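Local atomic coordinates of protein STE5 (Saccharomyces cerevisiae, PDB entry 3FZE), a protein that acts as a scaffold in yeast pheromone signalling, its minimal scaffold domain cocatalysing phosphorylation of the MAP kinase Fus3 by Ste7. Residues Leu3-Ser8 against Trp170-Glu175; Phe51-Phe56 against Ile107-Gly112; Val65-Tyr68 against His73-Asp76; Met121-Lys124 against Leu128-Asp131. All coordinates share one frame; numbering follows the deposited sequence.

Overall arrangement
Starting at the N terminus, helix 2-14 opens the longest loop, which contact 1 closes when L3-S8 meets W170-E175 of the last helix. The other three contacts all nest inside it. Contact 2 joins the turn before strand 55-60 to the residues leading into strand 111-117, and within its loop lies contact 3, a short closure from edge strand 65-68 to the end of helix 71-74. These two touch: F56 packs on D67, Y68, K74 and I75. Contact 4 follows in series, folding the loop after strand 111-117 onto itself. No loops cross. The centres of contacts 1 and 3 lie about 23 Å apart, on opposite sides of the chain's centre.

Contact 1 (Leu3-Ser8 against Trp170-Glu175); sequences LTTISS and WTFVLE
T5 and F172 make the tight part of this helix pair: T5 CB lies 3.6 Å from F172 CE2, at the edge of the ring and close to its plane, and T5 CG2 is equally near the same ring carbon. The ring reaches T5 because F172 holds CG anti to its backbone N (chi1 177°), which carries the phenyl group out across the gap between the helices, past the threonine side chain in the opposite direction. T5 turns its methyl to this apolar neighbour, while its hydroxyl OG1 is hydrogen-bonded to G1 O in the preceding turn. Deeper in, T5 CG2 stands 4.4 Å from V173 CA, and both residues are buried against A167 of strand 165-167.

Helices 2-14 and 170-180 lie side by side against the edge strand 165-167 of the alpha/beta/alpha, vWA-like fold. Their short segments run in the same general direction, inclined by 26°, with axes 10.3 Å apart at closest approach; V173 extends the packing to I148 and V150 of the neighbouring strand 145-150.

Toward the outer side the fit is looser. I6 crosses F172 at about a right angle, with I6 CG1 4.0 Å from F172 CZ, approaching the ring obliquely. No hydrogen bond links the two segments, and both I6 and F172 remain partly exposed to solvent.

Contact 2 (Phe51-Phe56 against Ile107-Gly112); sequences FARLQF and IHEHLG
R53 and E109 approach from opposite directions and meet end-on, the guanidinium edge turned to the carboxylate, with the two group planes 31° apart. Each terminal nitrogen takes its own oxygen. NH2 of R53 gives the shorter bond, 2.7 Å to E109 OE1, and uses the syn lone pair of that oxygen. NH1 of R53 reaches E109 OE2 at 3.1 Å along a nearly straight line (170°), again on the syn side but tilted out of the carboxylate plane, although the oxygen lies in the guanidinium plane. A third, weak bond from R53 NH1 to E109 OE1 at 3.2 Å completes the salt bridge. With two nitrogens bound to two oxygens, rotation of either flat group is restricted, even though the pair lies at the protein surface and R53 itself is exposed. The arginine chain bends at chi3 (-69°) to present this end, whereas the glutamate chain runs straight beyond CG.

Within the vWA-like sheet, the two segments lead into strands 55-60 and 111-117, which lie on either side of strand 19-26 and run parallel to it. The ion pair therefore spans the start of the central strand, where E109 touches D18 and N19.

The base of the arginine is held from its own side. A type I turn from F51 to L54 is closed by L54 N to F51 O at 3.0 Å. Q55 folds its amide back, so that NE2 donates to R53 O at 3.0 Å from above the carbonyl plane, and N19 ND2 donates to that same oxygen.

Contact 3 (Val65-Tyr68 against His73-Asp76); sequences VLDY and HKID
The ammonium nitrogen NZ of K74, in the one of its two conformers described here, is gripped by three groups of D67 and Y68. It donates to the backbone oxygen O of Y68 at 2.8 Å, arriving nearly in line with the carbonyl bond (166°). It also forms a salt bridge to OD1 of D67 at 3.0 Å, meeting that oxygen on its syn side, a little out of the carboxylate plane. The third partner is the Y68 ring: K74 NZ stands 4.6 Å from its centroid and only 9° off its normal, a cation-pi contact over the face.

In this conformer the lysine reaches so far because its chain is extended beyond CG. It crosses the aspartate at a slant, with CD of K74 3.4 Å from OD2 of D67, and aliphatic carbons thus lie against the carboxylate before the charge arrives. D67 swings its carboxylate toward the lysine with CG anti to the backbone N (chi1 -163°), and OD1 additionally accepts a weak 2.9 Å bond from Y68 N. That oxygen consequently serves both the strand backbone and the ammonium group, whose positive charge probably favours an ionised D67.

Nearby, the Y68 ring meets W97 edge-to-face, while F56 of the adjacent strand touches D67 and K74. The lysine thus reaches back from the end of helix 71-74 across a short strand-to-helix connection, to the antiparallel edge strand 65-68 of the mixed sheet in this vWA-like fold.

Contact 4 (Met121-Lys124 against Leu128-Asp131); sequences MEAK and LFQD
M121 and F129 form a Met-aromatic contact within the long loop between strands 111-117 and 145-150 of the vWA-like fold, where the chain turns back so that residues 121-124 lie against a short 3-10 segment at 128-129. The sulfur interaction is oblique: M121 SD is 5.4 Å from the F129 ring centroid and 69° off the ring normal.

A CH-pi contact holds the face of the same ring. A123 CA stands over its centre, 3.7 Å from the F129 centroid and 14° off the normal, while E122 C lies above the same face, displaced toward the rim. Backbone from two successive residues thus forms a floor for the phenyl group.

Apolar touches fill in around these. The methionine chain is folded at chi2 (-63°) and again at chi3, which brings its methyl back to the ring, with M121 CE 3.5 Å from F129 CE2. Its sulfur also meets the leucine next door, M121 SD lying 4.2 Å from L128 CD1. On the alanine side, the methyl A123 CB is 3.9 Å from F129 CD1. L128 is buried, resting on K147 and K149 of strand 145-150, whereas A123 is exposed and F129 is partly so.

The polar part runs through water, as no direct hydrogen bond joins the segments. The amide of Q130, whose NE2 also bonds to N63 OD1, donates to the bridging water at 3.1 Å from NE2, and that water in turn donates to A123 O at 2.6 Å.

Contact 1 (Leu3-Ser8 against Trp170-Glu175)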
loop_
_atom_site.group_PDB
_atom_site.type_symbol
_atom_site.label_atom_id
_atom_site.label_comp_id
_atom_site.label_asym_id
_atom_site.label_seq_id
_atom_site.Cartn_x
_atom_site.Cartn_y
_atom_site.Cartn_z
ATOM N N LEU A 3 -8.519 1.220 16.082
ATOM C CA LEU A 3 -8.226 2.539 16.627
ATOM C C LEU A 3 -6.928 3.111 16.072
ATOM O O LEU A 3 -6.900 4.246 15.587
ATOM C CB LEU A 3 -8.164 2.499 18.151
ATOM C CG LEU A 3 -7.785 3.844 18.780
ATOM C CD1 LEU A 3 -8.973 4.801 18.784
ATOM C CD2 LEU A 3 -7.259 3.640 20.183
ATOM N N THR A 4 -5.857 2.321 16.135
ATOM C CA THR A 4 -4.538 2.781 15.706
ATOM C C THR A 4 -4.423 2.905 14.194
ATOM O O THR A 4 -3.718 3.778 13.695
ATOM C CB THR A 4 -3.407 1.871 16.224
ATOM O OG1 THR A 4 -3.583 0.542 15.717
ATOM C CG2 THR A 4 -3.409 1.840 17.728
ATOM N N THR A 5 -5.115 2.034 13.467
ATOM C CA THR A 5 -5.200 2.173 12.019
ATOM C C THR A 5 -5.802 3.529 11.666
ATOM O O THR A 5 -5.261 4.264 10.843
ATOM C CB THR A 5 -6.048 1.057 11.388
ATOM O OG1 THR A 5 -5.404 -0.208 11.587
ATOM C CG2 THR A 5 -6.229 1.304 9.896
ATOM N N ILE A 6 -6.917 3.863 12.311
ATOM C CA ILE A 6 -7.582 5.140 12.090
ATOM C C ILE A 6 -6.681 6.323 12.438
ATOM O O ILE A 6 -6.521 7.248 11.640
ATOM C CB ILE A 6 -8.893 5.237 12.899
ATOM C CG1 ILE A 6 -9.917 4.221 12.384
ATOM C CG2 ILE A 6 -9.460 6.649 12.839
ATOM C CD1 ILE A 6 -11.203 4.178 13.202
ATOM N N SER A 7 -6.098 6.305 13.631
ATOM C CA SER A 7 -5.261 7.421 14.057
ATOM C C SER A 7 -3.995 7.545 13.205
ATOM O O SER A 7 -3.533 8.648 12.930
ATOM C CB SER A 7 -4.931 7.334 15.553
ATOM O OG SER A 7 -4.308 6.108 15.880
ATOM N N SER A 8 -3.436 6.414 12.796
ATOM C CA SER A 8 -2.261 6.443 11.937
ATOM C C SER A 8 -2.605 7.082 10.595
ATOM O O SER A 8 -1.877 7.944 10.103
ATOM C CB SER A 8 -1.695 5.035 11.743
ATOM O OG SER A 8 -1.198 4.527 12.967
ATOM N N TRP A 170 -8.193 -6.318 4.898
ATOM C CA TRP A 170 -7.946 -5.394 3.795
ATOM C C TRP A 170 -9.062 -4.364 3.681
ATOM O O TRP A 170 -8.819 -3.189 3.397
ATOM C CB TRP A 170 -7.821 -6.161 2.470
ATOM C CG TRP A 170 -6.554 -6.964 2.364
ATOM C CD1 TRP A 170 -6.419 -8.312 2.565
ATOM C CD2 TRP A 170 -5.242 -6.475 2.055
ATOM N NE1 TRP A 170 -5.114 -8.690 2.392
ATOM C CE2 TRP A 170 -4.367 -7.585 2.083
ATOM C CE3 TRP A 170 -4.719 -5.209 1.751
ATOM C CZ2 TRP A 170 -3.002 -7.468 1.816
ATOM C CZ3 TRP A 170 -3.360 -5.098 1.490
ATOM C CH2 TRP A 170 -2.520 -6.220 1.526
ATOM N N THR A 171 -10.292 -4.809 3.893
ATOM C CA THR A 171 -11.442 -3.930 3.753
ATOM C C THR A 171 -11.373 -2.788 4.761
ATOM O O THR A 171 -11.558 -1.623 4.402
ATOM C CB THR A 171 -12.757 -4.716 3.900
ATOM O OG1 THR A 171 -12.912 -5.590 2.774
ATOM C CG2 THR A 171 -13.952 -3.767 3.967
ATOM N N PHE A 172 -11.080 -3.116 6.016
ATOM C CA PHE A 172 -11.033 -2.081 7.045
ATOM C C PHE A 172 -9.932 -1.065 6.773
ATOM O O PHE A 172 -10.164 0.140 6.843
ATOM C CB PHE A 172 -10.855 -2.671 8.450
ATOM C CG PHE A 172 -10.745 -1.622 9.513
ATOM C CD1 PHE A 172 -11.879 -1.077 10.083
ATOM C CD2 PHE A 172 -9.505 -1.143 9.906
ATOM C CE1 PHE A 172 -11.784 -0.089 11.045
ATOM C CE2 PHE A 172 -9.402 -0.154 10.864
ATOM C CZ PHE A 172 -10.543 0.372 11.431
ATOM N N VAL A 173 -8.738 -1.555 6.455
ATOM C CA VAL A 173 -7.608 -0.678 6.172
ATOM C C VAL A 173 -7.896 0.246 4.999
ATOM O O VAL A 173 -7.718 1.468 5.087
ATOM C CB VAL A 173 -6.337 -1.486 5.848
ATOM C CG1 VAL A 173 -5.232 -0.565 5.342
ATOM C CG2 VAL A 173 -5.872 -2.246 7.075
ATOM N N LEU A 174 -8.363 -0.334 3.900
ATOM C CA LEU A 174 -8.559 0.429 2.671
ATOM C C LEU A 174 -9.789 1.347 2.708
ATOM O O LEU A 174 -9.752 2.456 2.178
ATOM C CB LEU A 174 -8.575 -0.505 1.457
ATOM C CG LEU A 174 -7.230 -1.200 1.233
ATOM C CD1 LEU A 174 -7.337 -2.246 0.128
ATOM C CD2 LEU A 174 -6.157 -0.168 0.916
ATOM N N GLU A 175 -10.871 0.893 3.338
ATOM C CA GLU A 175 -12.038 1.750 3.535
ATOM C C GLU A 175 -11.656 2.927 4.430
ATOM O O GLU A 175 -12.048 4.065 4.169
ATOM C CB GLU A 175 -13.234 0.979 4.121
ATOM C CG GLU A 175 -13.949 0.109 3.087
ATOM C CD GLU A 175 -15.264 -0.468 3.590
ATOM O OE1 GLU A 175 -15.510 -0.426 4.806
ATOM O OE2 GLU A 175 -16.048 -0.974 2.758
#

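Contact 2 (Phe51-Phe56 against Ile107-Gly112)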
loop_
_atom_site.group_PDB
_atom_site.type_symbol
_atom_site.label_atom_id
_atom_site.label_comp_id
_atom_site.label_asym_id
_atom_site.label_seq_id
_atom_site.Cartn_x
_atom_site.Cartn_y
_atom_site.Cartn_z
ATOM N N PHE A 51 -5.815 12.002 -6.070
ATOM C CA PHE A 51 -4.403 11.918 -6.434
ATOM C C PHE A 51 -4.261 11.354 -7.843
ATOM O O PHE A 51 -4.094 10.154 -8.014
ATOM C CB PHE A 51 -3.660 10.993 -5.448
ATOM C CG PHE A 51 -3.710 11.464 -4.014
ATOM C CD1 PHE A 51 -2.999 12.588 -3.615
ATOM C CD2 PHE A 51 -4.461 10.785 -3.067
ATOM C CE1 PHE A 51 -3.037 13.029 -2.296
ATOM C CE2 PHE A 51 -4.494 11.213 -1.738
ATOM C CZ PHE A 51 -3.788 12.332 -1.355
ATOM N N ALA A 52 -4.324 12.213 -8.857
ATOM C CA ALA A 52 -4.241 11.751 -10.240
ATOM C C ALA A 52 -2.923 11.017 -10.525
ATOM O O ALA A 52 -2.869 10.099 -11.351
ATOM C CB ALA A 52 -4.415 12.922 -11.201
ATOM N N ARG A 53 -1.861 11.435 -9.849
ATOM C CA ARG A 53 -0.542 10.834 -10.046
ATOM C C ARG A 53 -0.259 9.700 -9.053
ATOM O O ARG A 53 0.888 9.311 -8.834
ATOM C CB ARG A 53 0.537 11.918 -9.995
ATOM C CG ARG A 53 0.277 13.009 -11.040
ATOM C CD ARG A 53 1.265 14.151 -10.955
ATOM N NE ARG A 53 1.038 14.904 -9.739
ATOM C CZ ARG A 53 1.759 14.769 -8.636
ATOM N NH1 ARG A 53 2.779 13.925 -8.621
ATOM N NH2 ARG A 53 1.459 15.484 -7.560
ATOM N N LEU A 54 -1.316 9.165 -8.461
ATOM C CA LEU A 54 -1.191 8.033 -7.540
ATOM C C LEU A 54 -0.256 6.937 -8.066
ATOM O O LEU A 54 -0.426 6.464 -9.188
ATOM C CB LEU A 54 -2.567 7.416 -7.293
ATOM C CG LEU A 54 -2.658 6.358 -6.203
ATOM C CD1 LEU A 54 -2.244 6.908 -4.839
ATOM C CD2 LEU A 54 -4.078 5.789 -6.165
ATOM N N GLN A 55 0.705 6.527 -7.234
ATOM C CA GLN A 55 1.643 5.452 -7.567
ATOM C C GLN A 55 1.340 4.218 -6.737
ATOM O O GLN A 55 0.814 4.321 -5.626
ATOM C CB GLN A 55 3.081 5.885 -7.278
ATOM C CG GLN A 55 3.490 7.158 -8.001
ATOM C CD GLN A 55 3.632 6.915 -9.481
ATOM O OE1 GLN A 55 4.450 6.098 -9.910
ATOM N NE2 GLN A 55 2.831 7.605 -10.277
ATOM N N PHE A 56 1.682 3.049 -7.271
ATOM C CA PHE A 56 1.458 1.807 -6.554
ATOM C C PHE A 56 2.598 0.841 -6.826
ATOM O O PHE A 56 3.362 1.001 -7.778
ATOM C CB PHE A 56 0.155 1.140 -6.992
ATOM C CG PHE A 56 0.244 0.467 -8.336
ATOM C CD1 PHE A 56 0.483 -0.898 -8.424
ATOM C CD2 PHE A 56 0.139 1.206 -9.504
ATOM C CE1 PHE A 56 0.588 -1.525 -9.664
ATOM C CE2 PHE A 56 0.244 0.597 -10.749
ATOM C CZ PHE A 56 0.471 -0.769 -10.827
ATOM N N ILE A 107 12.729 12.873 -5.774
ATOM C CA ILE A 107 11.373 13.253 -5.379
ATOM C C ILE A 107 11.259 14.757 -5.135
ATOM O O ILE A 107 12.121 15.349 -4.492
ATOM C CB ILE A 107 10.956 12.495 -4.096
ATOM C CG1 ILE A 107 10.965 10.987 -4.354
ATOM C CG2 ILE A 107 9.607 12.999 -3.575
ATOM C CD1 ILE A 107 11.128 10.147 -3.100
ATOM N N HIS A 108 10.191 15.369 -5.642
ATOM C CA HIS A 108 10.025 16.817 -5.558
ATOM C C HIS A 108 8.679 17.263 -4.989
ATOM O O HIS A 108 8.205 18.360 -5.281
ATOM C CB HIS A 108 10.247 17.458 -6.926
ATOM C CG HIS A 108 11.597 17.179 -7.504
ATOM N ND1 HIS A 108 12.758 17.664 -6.943
ATOM C CD2 HIS A 108 11.970 16.477 -8.598
ATOM C CE1 HIS A 108 13.791 17.263 -7.660
ATOM N NE2 HIS A 108 13.342 16.542 -8.672
ATOM N N GLU A 109 8.069 16.417 -4.169
ATOM C CA GLU A 109 6.797 16.756 -3.544
ATOM C C GLU A 109 6.709 16.032 -2.213
ATOM O O GLU A 109 7.551 15.193 -1.904
ATOM C CB GLU A 109 5.641 16.326 -4.446
ATOM C CG GLU A 109 5.599 14.839 -4.682
ATOM C CD GLU A 109 4.505 14.427 -5.641
ATOM O OE1 GLU A 109 3.530 15.191 -5.801
ATOM O OE2 GLU A 109 4.631 13.339 -6.230
ATOM N N HIS A 110 5.695 16.359 -1.423
ATOM C CA HIS A 110 5.471 15.649 -0.173
ATOM C C HIS A 110 4.728 14.360 -0.480
ATOM O O HIS A 110 3.526 14.365 -0.735
ATOM C CB HIS A 110 4.684 16.513 0.812
ATOM C CG HIS A 110 5.362 17.801 1.154
ATOM N ND1 HIS A 110 6.428 17.873 2.027
ATOM C CD2 HIS A 110 5.135 19.068 0.736
ATOM C CE1 HIS A 110 6.824 19.126 2.133
ATOM N NE2 HIS A 110 6.056 19.873 1.359
ATOM N N LEU A 111 5.468 13.261 -0.467
ATOM C CA LEU A 111 4.940 11.962 -0.838
ATOM C C LEU A 111 4.602 11.137 0.395
ATOM O O LEU A 111 5.465 10.874 1.232
ATOM C CB LEU A 111 5.974 11.236 -1.699
ATOM C CG LEU A 111 5.644 9.866 -2.279
ATOM C CD1 LEU A 111 4.383 9.936 -3.119
ATOM C CD2 LEU A 111 6.838 9.380 -3.106
ATOM N N GLY A 112 3.336 10.745 0.511
ATOM C CA GLY A 112 2.914 9.838 1.563
ATOM C C GLY A 112 3.117 8.399 1.124
ATOM O O GLY A 112 2.740 8.027 0.018
#

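Contact 3 (Val65-Tyr68 against His73-Asp76)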
loop_
_atom_site.group_PDB
_atom_site.type_symbol
_atom_site.label_atom_id
_atom_site.label_comp_id
_atom_site.label_asym_id
_atom_site.label_seq_id
_atom_site.Cartn_x
_atom_site.Cartn_y
_atom_site.Cartn_z
ATOM N N VAL A 65 8.516 -8.170 -6.899
ATOM C CA VAL A 65 7.694 -7.100 -7.460
ATOM C C VAL A 65 6.857 -7.656 -8.596
ATOM O O VAL A 65 7.392 -8.239 -9.539
ATOM C CB VAL A 65 8.562 -5.953 -8.010
ATOM C CG1 VAL A 65 7.685 -4.895 -8.710
ATOM C CG2 VAL A 65 9.398 -5.325 -6.903
ATOM N N LEU A 66 5.545 -7.455 -8.509
ATOM C CA LEU A 66 4.616 -7.967 -9.507
ATOM C C LEU A 66 4.235 -6.915 -10.539
ATOM O O LEU A 66 4.123 -7.207 -11.729
ATOM C CB LEU A 66 3.360 -8.525 -8.831
ATOM C CG LEU A 66 3.612 -9.619 -7.788
ATOM C CD1 LEU A 66 2.295 -10.128 -7.226
ATOM C CD2 LEU A 66 4.413 -10.773 -8.385
ATOM N N ASP A 67 4.043 -5.683 -10.087
ATOM C CA ASP A 67 3.761 -4.595 -11.001
ATOM C C ASP A 67 3.854 -3.319 -10.190
ATOM O O ASP A 67 3.889 -3.362 -8.956
ATOM C CB ASP A 67 2.379 -4.732 -11.628
ATOM C CG ASP A 67 2.216 -3.877 -12.862
ATOM O OD1 ASP A 67 3.246 -3.426 -13.416
ATOM O OD2 ASP A 67 1.058 -3.652 -13.271
ATOM N N TYR A 68 3.947 -2.194 -10.879
ATOM C CA TYR A 68 4.177 -0.922 -10.205
ATOM C C TYR A 68 3.968 0.200 -11.195
ATOM O O TYR A 68 3.915 -0.026 -12.399
ATOM C CB TYR A 68 5.615 -0.843 -9.685
ATOM C CG TYR A 68 6.621 -0.919 -10.793
ATOM C CD1 TYR A 68 6.987 0.213 -11.504
ATOM C CD2 TYR A 68 7.177 -2.141 -11.159
ATOM C CE1 TYR A 68 7.893 0.137 -12.539
ATOM C CE2 TYR A 68 8.079 -2.224 -12.185
ATOM C CZ TYR A 68 8.436 -1.085 -12.871
ATOM O OH TYR A 68 9.344 -1.189 -13.901
ATOM N N HIS A 73 -2.470 4.525 -15.102
ATOM C CA HIS A 73 -1.874 3.841 -16.245
ATOM C C HIS A 73 -2.127 2.329 -16.256
ATOM O O HIS A 73 -2.469 1.756 -17.297
ATOM C CB HIS A 73 -0.372 4.126 -16.292
ATOM C CG HIS A 73 0.341 3.431 -17.412
ATOM N ND1 HIS A 73 1.606 2.907 -17.272
ATOM C CD2 HIS A 73 -0.038 3.175 -18.685
ATOM C CE1 HIS A 73 1.982 2.364 -18.418
ATOM N NE2 HIS A 73 1.005 2.512 -19.290
ATOM N N LYS A 74 -1.989 1.689 -15.103
ATOM C CA LYS A 74 -1.973 0.231 -15.074
ATOM C C LYS A 74 -3.218 -0.439 -14.495
ATOM O O LYS A 74 -3.532 -1.572 -14.853
ATOM C CB LYS A 74 -0.707 -0.262 -14.375
ATOM C CG LYS A 74 0.551 0.045 -15.180
ATOM C CD LYS A 74 1.791 -0.573 -14.585
ATOM C CE LYS A 74 2.961 -0.466 -15.551
ATOM N NZ LYS A 74 4.215 -1.049 -14.984
ATOM N N ILE A 75 -3.925 0.248 -13.606
ATOM C CA ILE A 75 -5.094 -0.355 -12.965
ATOM C C ILE A 75 -6.346 -0.109 -13.793
ATOM O O ILE A 75 -7.131 0.813 -13.535
ATOM C CB ILE A 75 -5.266 0.064 -11.484
ATOM C CG1 ILE A 75 -3.944 -0.067 -10.727
ATOM C CG2 ILE A 75 -6.372 -0.752 -10.815
ATOM C CD1 ILE A 75 -3.300 -1.444 -10.791
ATOM N N ASP A 76 -6.498 -0.957 -14.806
ATOM C CA ASP A 76 -7.524 -0.828 -15.831
ATOM C C ASP A 76 -8.861 -1.401 -15.380
ATOM O O ASP A 76 -9.915 -0.807 -15.608
ATOM C CB ASP A 76 -7.056 -1.550 -17.099
ATOM C CG ASP A 76 -8.007 -1.370 -18.257
ATOM O OD1 ASP A 76 -8.349 -0.209 -18.571
ATOM O OD2 ASP A 76 -8.409 -2.390 -18.860
#

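Contact 4 (Met121-Lys124 against Leu128-Asp131)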
loop_
_atom_site.group_PDB
_atom_site.type_symbol
_atom_site.label_atom_id
_atom_site.label_comp_id
_atom_site.label_asym_id
_atom_site.label_seq_id
_atom_site.Cartn_x
_atom_site.Cartn_y
_atom_site.Cartn_z
ATOM N N MET A 121 5.282 -12.627 8.851
ATOM C CA MET A 121 6.235 -11.677 9.414
ATOM C C MET A 121 7.653 -12.234 9.438
ATOM O O MET A 121 8.236 -12.433 10.500
ATOM C CB MET A 121 5.795 -11.238 10.813
ATOM C CG MET A 121 4.454 -10.508 10.822
ATOM S SD MET A 121 4.508 -8.966 9.896
ATOM C CE MET A 121 5.560 -7.992 10.967
ATOM N N GLU A 122 8.195 -12.491 8.253
ATOM C CA GLU A 122 9.579 -12.927 8.102
ATOM C C GLU A 122 10.422 -11.749 7.625
ATOM O O GLU A 122 10.117 -11.131 6.603
ATOM C CB GLU A 122 9.659 -14.088 7.113
ATOM C CG GLU A 122 9.016 -15.364 7.639
ATOM C CD GLU A 122 8.677 -16.348 6.539
ATOM O OE1 GLU A 122 9.140 -16.143 5.399
ATOM O OE2 GLU A 122 7.948 -17.323 6.818
ATOM N N ALA A 123 11.477 -11.444 8.373
ATOM C CA ALA A 123 12.250 -10.222 8.170
ATOM C C ALA A 123 12.711 -10.009 6.732
ATOM O O ALA A 123 12.741 -8.882 6.248
ATOM C CB ALA A 123 13.443 -10.186 9.128
ATOM N N LYS A 124 13.073 -11.090 6.046
ATOM C CA LYS A 124 13.624 -10.972 4.699
ATOM C C LYS A 124 12.577 -10.996 3.590
ATOM O O LYS A 124 12.902 -10.771 2.427
ATOM C CB LYS A 124 14.678 -12.057 4.444
ATOM C CG LYS A 124 15.990 -11.829 5.184
ATOM C CD LYS A 124 17.000 -12.926 4.876
ATOM C CE LYS A 124 18.279 -12.744 5.682
ATOM N NZ LYS A 124 18.918 -11.422 5.424
ATOM N N LEU A 128 7.210 -4.933 5.438
ATOM C CA LEU A 128 7.037 -4.132 6.645
ATOM C C LEU A 128 8.331 -4.010 7.468
ATOM O O LEU A 128 8.425 -3.157 8.354
ATOM C CB LEU A 128 5.886 -4.684 7.500
ATOM C CG LEU A 128 4.531 -4.865 6.805
ATOM C CD1 LEU A 128 3.525 -5.535 7.712
ATOM C CD2 LEU A 128 3.992 -3.518 6.343
ATOM N N PHE A 129 9.326 -4.837 7.163
ATOM C CA PHE A 129 10.609 -4.790 7.871
ATOM C C PHE A 129 11.628 -3.892 7.172
ATOM O O PHE A 129 12.740 -3.707 7.664
ATOM C CB PHE A 129 11.223 -6.196 7.989
ATOM C CG PHE A 129 10.486 -7.107 8.923
ATOM C CD1 PHE A 129 10.977 -7.364 10.188
ATOM C CD2 PHE A 129 9.307 -7.710 8.533
ATOM C CE1 PHE A 129 10.300 -8.205 11.049
ATOM C CE2 PHE A 129 8.627 -8.547 9.391
ATOM C CZ PHE A 129 9.122 -8.797 10.650
ATOM N N GLN A 130 11.263 -3.353 6.016
ATOM C CA GLN A 130 12.264 -2.748 5.142
ATOM C C GLN A 130 12.472 -1.278 5.490
ATOM O O GLN A 130 11.675 -0.698 6.221
ATOM C CB GLN A 130 11.880 -2.963 3.673
ATOM C CG GLN A 130 11.874 -4.445 3.291
ATOM C CD GLN A 130 11.313 -4.722 1.905
ATOM O OE1 GLN A 130 11.117 -3.802 1.108
ATOM N NE2 GLN A 130 11.037 -6.001 1.615
ATOM N N ASP A 131 13.556 -0.685 4.996
ATOM C CA ASP A 131 13.867 0.692 5.368
ATOM C C ASP A 131 13.393 1.694 4.317
ATOM O O ASP A 131 13.892 1.729 3.189
ATOM C CB ASP A 131 15.353 0.875 5.721
ATOM C CG ASP A 131 16.260 0.876 4.503
ATOM O OD1 ASP A 131 15.898 0.262 3.476
ATOM O OD2 ASP A 131 17.346 1.490 4.581
HETATM O O HOH W 1 12.000 -7.671 4.083
#